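Local coordinates for protein (S)-ureidoglycine--glyoxylate transaminase (Bacillus subtilis, PDB 3ISL) that catalyses the pyridoxal-phosphate-dependent transfer of an amino group from (S)-ureidoglycine to glyoxylate, giving oxalurate and glycine in purine catabolism, at residues C371-E374 with N375-V379; E286-E289 with T290-R294. One frame throughout, in Å; residues are numbered along the deposited sequence.

Contact 1 (C371-E374 with N375-V379)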
loop_
_atom_site.group_PDB
_atom_site.type_symbol
_atom_site.label_atom_id
_atom_site.label_comp_id
_atom_site.label_asym_id
_atom_site.label_seq_id
_atom_site.Cartn_x
_atom_site.Cartn_y
_atom_site.Cartn_z
ATOM N N CYS A 371 19.268 -11.811 -8.814
ATOM C CA CYS A 371 20.249 -12.813 -8.425
ATOM C C CYS A 371 20.452 -13.724 -9.641
ATOM O O CYS A 371 19.875 -14.839 -9.712
ATOM C CB CYS A 371 19.748 -13.603 -7.207
ATOM S SG CYS A 371 20.959 -14.773 -6.620
ATOM N N ARG A 372 21.214 -13.236 -10.628
ATOM C CA ARG A 372 21.393 -14.024 -11.840
ATOM C C ARG A 372 22.750 -13.762 -12.422
ATOM O O ARG A 372 23.360 -12.709 -12.190
ATOM C CB ARG A 372 20.243 -13.834 -12.865
ATOM C CG ARG A 372 20.315 -12.492 -13.683
ATOM C CD ARG A 372 19.011 -12.367 -14.549
ATOM N NE ARG A 372 19.101 -11.200 -15.428
ATOM C CZ ARG A 372 18.715 -10.005 -15.038
ATOM N NH1 ARG A 372 18.210 -9.896 -13.804
ATOM N NH2 ARG A 372 18.753 -8.951 -15.871
ATOM N N LYS A 373 23.268 -14.748 -13.157
ATOM C CA LYS A 373 24.665 -14.657 -13.583
ATOM C C LYS A 373 25.009 -13.414 -14.384
ATOM O O LYS A 373 26.074 -12.850 -14.180
ATOM C CB LYS A 373 25.050 -15.876 -14.362
ATOM C CG LYS A 373 24.678 -15.850 -15.848
ATOM C CD LYS A 373 24.985 -17.269 -16.464
ATOM C CE LYS A 373 26.470 -17.491 -16.373
ATOM N NZ LYS A 373 26.917 -16.325 -15.499
ATOM N N GLU A 374 24.103 -12.939 -15.240
ATOM C CA GLU A 374 24.367 -11.745 -16.046
ATOM C C GLU A 374 24.625 -10.489 -15.169
ATOM O O GLU A 374 25.533 -9.666 -15.468
ATOM C CB GLU A 374 23.206 -11.463 -17.050
ATOM C CG GLU A 374 23.053 -12.583 -18.132
ATOM C CD GLU A 374 22.043 -13.669 -17.712
ATOM O OE1 GLU A 374 21.753 -13.868 -16.503
ATOM O OE2 GLU A 374 21.520 -14.321 -18.608
ATOM N N ASN A 375 23.819 -10.352 -14.112
ATOM C CA ASN A 375 23.879 -9.194 -13.198
ATOM C C ASN A 375 25.137 -9.328 -12.308
ATOM O O ASN A 375 25.866 -8.351 -12.036
ATOM C CB ASN A 375 22.645 -9.143 -12.293
ATOM C CG ASN A 375 21.573 -8.350 -12.830
ATOM O OD1 ASN A 375 20.713 -7.830 -12.067
ATOM N ND2 ASN A 375 21.555 -8.200 -14.143
ATOM N N VAL A 376 25.419 -10.556 -11.876
ATOM C CA VAL A 376 26.607 -10.754 -11.097
ATOM C C VAL A 376 27.847 -10.412 -11.921
ATOM O O VAL A 376 28.724 -9.721 -11.476
ATOM C CB VAL A 376 26.681 -12.189 -10.560
ATOM C CG1 VAL A 376 28.104 -12.477 -10.149
ATOM C CG2 VAL A 376 25.758 -12.293 -9.338
ATOM N N LEU A 377 27.910 -10.873 -13.160
ATOM C CA LEU A 377 29.029 -10.483 -14.042
ATOM C C LEU A 377 29.092 -8.960 -14.306
ATOM O O LEU A 377 30.173 -8.359 -14.250
ATOM C CB LEU A 377 28.929 -11.258 -15.366
ATOM C CG LEU A 377 29.597 -12.626 -15.586
ATOM C CD1 LEU A 377 30.384 -13.259 -14.461
ATOM C CD2 LEU A 377 28.798 -13.653 -16.377
ATOM N N PHE A 378 27.960 -8.321 -14.588
ATOM C CA PHE A 378 27.990 -6.889 -14.923
ATOM C C PHE A 378 28.348 -6.021 -13.728
ATOM O O PHE A 378 29.044 -5.009 -13.876
ATOM C CB PHE A 378 26.640 -6.475 -15.537
ATOM C CG PHE A 378 26.613 -5.088 -16.222
ATOM C CD1 PHE A 378 27.749 -4.496 -16.796
ATOM C CD2 PHE A 378 25.377 -4.393 -16.348
ATOM C CE1 PHE A 378 27.643 -3.222 -17.443
ATOM C CE2 PHE A 378 25.288 -3.130 -17.009
ATOM C CZ PHE A 378 26.416 -2.567 -17.540
ATOM N N VAL A 379 27.876 -6.388 -12.541
ATOM C CA VAL A 379 28.161 -5.574 -11.382
ATOM C C VAL A 379 29.672 -5.626 -11.074
ATOM O O VAL A 379 30.277 -4.604 -10.658
ATOM C CB VAL A 379 27.286 -5.944 -10.138
ATOM C CG1 VAL A 379 27.825 -7.231 -9.477
ATOM C CG2 VAL A 379 27.280 -4.763 -9.108
#
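The carbonyl oxygen of Arg372 is approached by two backbone amides of the turn that follows: Val376 N gives a nearly straight bond of 3.0 Å to Arg372 O, while Asn375 N, 3.1 Å from the same oxygen, adds only a weak, bent one. Lys373 O and Glu374 O continue the pattern, accepting from Leu377 N and Phe378 N, each at 2.9 Å. The side chain of Arg372 passes alongside Asn375. Its CG sits between the backbone N and the carbonyl carbon (chi1 77°) and the chain is then extended, which carries the guanidinium to the Asn375 side chain. One end of the Asn375 amide sits over the rim of a guanidinium face, the planes tilted 44° apart, so the groups meet without stacking. The stronger polar partner of this arginine is Glu21, with which NH1 forms a salt bridge while also bonding to Tyr369 O. Lys373 and Leu377 lie side by side, pointing the same way. Both side chains reach Tyr407 of helix 398-408, the lysine as a cation-pi partner. The whole is the N-terminal start of an alpha-helix, 373-389, with Arg372 at the N-cap position.

Contact 2 (E286-E289 with T290-R294)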
loop_
_atom_site.group_PDB
_atom_site.type_symbol
_atom_site.label_atom_id
_atom_site.label_comp_id
_atom_site.label_asym_id
_atom_site.label_seq_id
_atom_site.Cartn_x
_atom_site.Cartn_y
_atom_site.Cartn_z
ATOM N N GLU A 286 10.019 -22.586 -9.295
ATOM C CA GLU A 286 11.418 -22.815 -9.115
ATOM C C GLU A 286 11.677 -23.923 -8.081
ATOM O O GLU A 286 12.504 -24.843 -8.296
ATOM C CB GLU A 286 12.157 -21.512 -8.748
ATOM C CG GLU A 286 13.726 -21.752 -8.740
ATOM C CD GLU A 286 14.559 -20.488 -8.565
ATOM O OE1 GLU A 286 13.967 -19.412 -8.321
ATOM O OE2 GLU A 286 15.836 -20.526 -8.698
ATOM N N GLY A 287 10.945 -23.885 -6.970
ATOM C CA GLY A 287 11.261 -24.797 -5.900
ATOM C C GLY A 287 12.010 -23.996 -4.852
ATOM O O GLY A 287 13.066 -23.359 -5.150
ATOM N N LEU A 288 11.489 -24.030 -3.615
ATOM C CA LEU A 288 12.105 -23.297 -2.523
ATOM C C LEU A 288 13.575 -23.722 -2.327
ATOM O O LEU A 288 14.497 -22.890 -2.391
ATOM C CB LEU A 288 11.293 -23.498 -1.228
ATOM C CG LEU A 288 9.990 -22.720 -1.137
ATOM C CD1 LEU A 288 9.426 -22.873 0.288
ATOM C CD2 LEU A 288 10.275 -21.258 -1.432
ATOM N N GLU A 289 13.822 -25.019 -2.134
ATOM C CA GLU A 289 15.214 -25.469 -1.940
ATOM C C GLU A 289 16.158 -25.178 -3.138
ATOM O O GLU A 289 17.248 -24.648 -2.931
ATOM C CB GLU A 289 15.287 -26.930 -1.464
ATOM C CG GLU A 289 15.838 -27.028 -0.015
ATOM C CD GLU A 289 14.780 -27.192 1.011
ATOM O OE1 GLU A 289 14.002 -26.261 1.205
ATOM O OE2 GLU A 289 14.723 -28.269 1.670
ATOM N N THR A 290 15.694 -25.437 -4.378
ATOM C CA THR A 290 16.374 -25.009 -5.608
ATOM C C THR A 290 16.617 -23.507 -5.594
ATOM O O THR A 290 17.734 -23.040 -5.812
ATOM C CB THR A 290 15.546 -25.392 -6.870
ATOM O OG1 THR A 290 15.307 -26.778 -6.832
ATOM C CG2 THR A 290 16.262 -25.083 -8.206
ATOM N N ARG A 291 15.576 -22.722 -5.336
ATOM C CA ARG A 291 15.776 -21.296 -5.233
ATOM C C ARG A 291 16.791 -20.887 -4.178
ATOM O O ARG A 291 17.599 -20.016 -4.456
ATOM C CB ARG A 291 14.434 -20.570 -5.014
ATOM C CG ARG A 291 14.529 -19.116 -5.057
ATOM C CD ARG A 291 13.115 -18.572 -5.223
ATOM N NE ARG A 291 12.983 -17.120 -5.357
ATOM C CZ ARG A 291 12.619 -16.504 -6.504
ATOM N NH1 ARG A 291 12.419 -17.212 -7.607
ATOM N NH2 ARG A 291 12.430 -15.187 -6.538
ATOM N N PHE A 292 16.773 -21.479 -2.984
ATOM C CA PHE A 292 17.805 -21.083 -1.982
ATOM C C PHE A 292 19.217 -21.429 -2.433
ATOM O O PHE A 292 20.186 -20.662 -2.187
ATOM C CB PHE A 292 17.590 -21.729 -0.598
ATOM C CG PHE A 292 16.175 -21.560 -0.019
ATOM C CD1 PHE A 292 15.404 -20.409 -0.274
ATOM C CD2 PHE A 292 15.638 -22.558 0.797
ATOM C CE1 PHE A 292 14.103 -20.267 0.246
ATOM C CE2 PHE A 292 14.326 -22.417 1.331
ATOM C CZ PHE A 292 13.586 -21.254 1.080
ATOM N N GLU A 293 19.349 -22.606 -3.055
ATOM C CA GLU A 293 20.646 -23.047 -3.596
ATOM C C GLU A 293 21.100 -22.107 -4.753
ATOM O O GLU A 293 22.284 -21.745 -4.857
ATOM C CB GLU A 293 20.573 -24.520 -4.071
ATOM C CG GLU A 293 21.757 -24.890 -4.962
ATOM C CD GLU A 293 23.064 -24.874 -4.172
ATOM O OE1 GLU A 293 24.148 -24.576 -4.751
ATOM O OE2 GLU A 293 22.998 -25.164 -2.944
ATOM N N ARG A 294 20.148 -21.668 -5.577
ATOM C CA ARG A 294 20.472 -20.730 -6.646
ATOM C C ARG A 294 20.988 -19.375 -6.084
ATOM O O ARG A 294 21.857 -18.739 -6.649
ATOM C CB ARG A 294 19.199 -20.564 -7.505
ATOM C CG ARG A 294 19.343 -19.730 -8.801
ATOM C CD ARG A 294 18.891 -18.308 -8.627
ATOM N NE ARG A 294 17.428 -18.211 -8.482
ATOM C CZ ARG A 294 16.732 -17.084 -8.492
ATOM N NH1 ARG A 294 17.365 -15.944 -8.603
ATOM N NH2 ARG A 294 15.384 -17.130 -8.314
#
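Gly287 turns the chain from helix 270-286 into helix 288-308 at a positive phi (103°), and its carbonyl opens the new helix by accepting from Arg291 N, with Gly287 O and Arg291 N 2.6 Å apart; Leu288 O takes Phe292 N in the same way at 2.7 Å. At these backbone angles a side chain would collide with the carbonyl oxygen of Glu286. Across the break Glu286 is stretched out, CG anti to the backbone N (chi1 -173°), and its carboxylate meets two arginines of the next helix. Arg294 curls round through bends at chi2 and chi3 and grips it side-on, Arg294 NE to Glu286 OE2 at 2.8 Å and Arg294 NH2 to Glu286 OE1 at 2.7 Å, both on syn lone pairs and nearly coplanar with the carboxylate. Arg291 NH1 makes a third, more bent bond of 2.8 Å to Glu286 OE1, its guanidinium plane turned 80° from the carboxylate. This salt-bridge network spans a one-residue break between consecutive helices, Gly287 both ending the first and N-capping the second. The other nitrogens of Arg291 are held by Gly178 O and Cys199 O. An alanine in place of Glu286 would probably leave Arg291 and Arg294 without their shared counter-charge. Elsewhere on the turn, the Phe292 ring lays one face over Leu288 O, which is 3.2 Å from Phe292 CG, and its CZ packs 4.0 Å from Leu288 CB.

In the fold
Contacts 1 and 2 are two helix starts, their centres about 18 Å apart, and contact 2 comes first along the chain. They meet through Arg294: while one edge of its guanidinium serves contact 2, NH1 reaches the other site, where it lies 3.0 Å from Cys371 O in a probable hydrogen bond, and it also bonds to Gly368 O. Cys371 further packs on His295 and His298 of helix 288-308. Contact 2 is the nearer to the cofactor: the side chain of Arg291 is about 9 Å from that of Lys198, the lysine that carries the cofactor in the enzyme, although it is not linked to it in this structure. Contact 1 lies away from the pyridoxal-phosphate pocket.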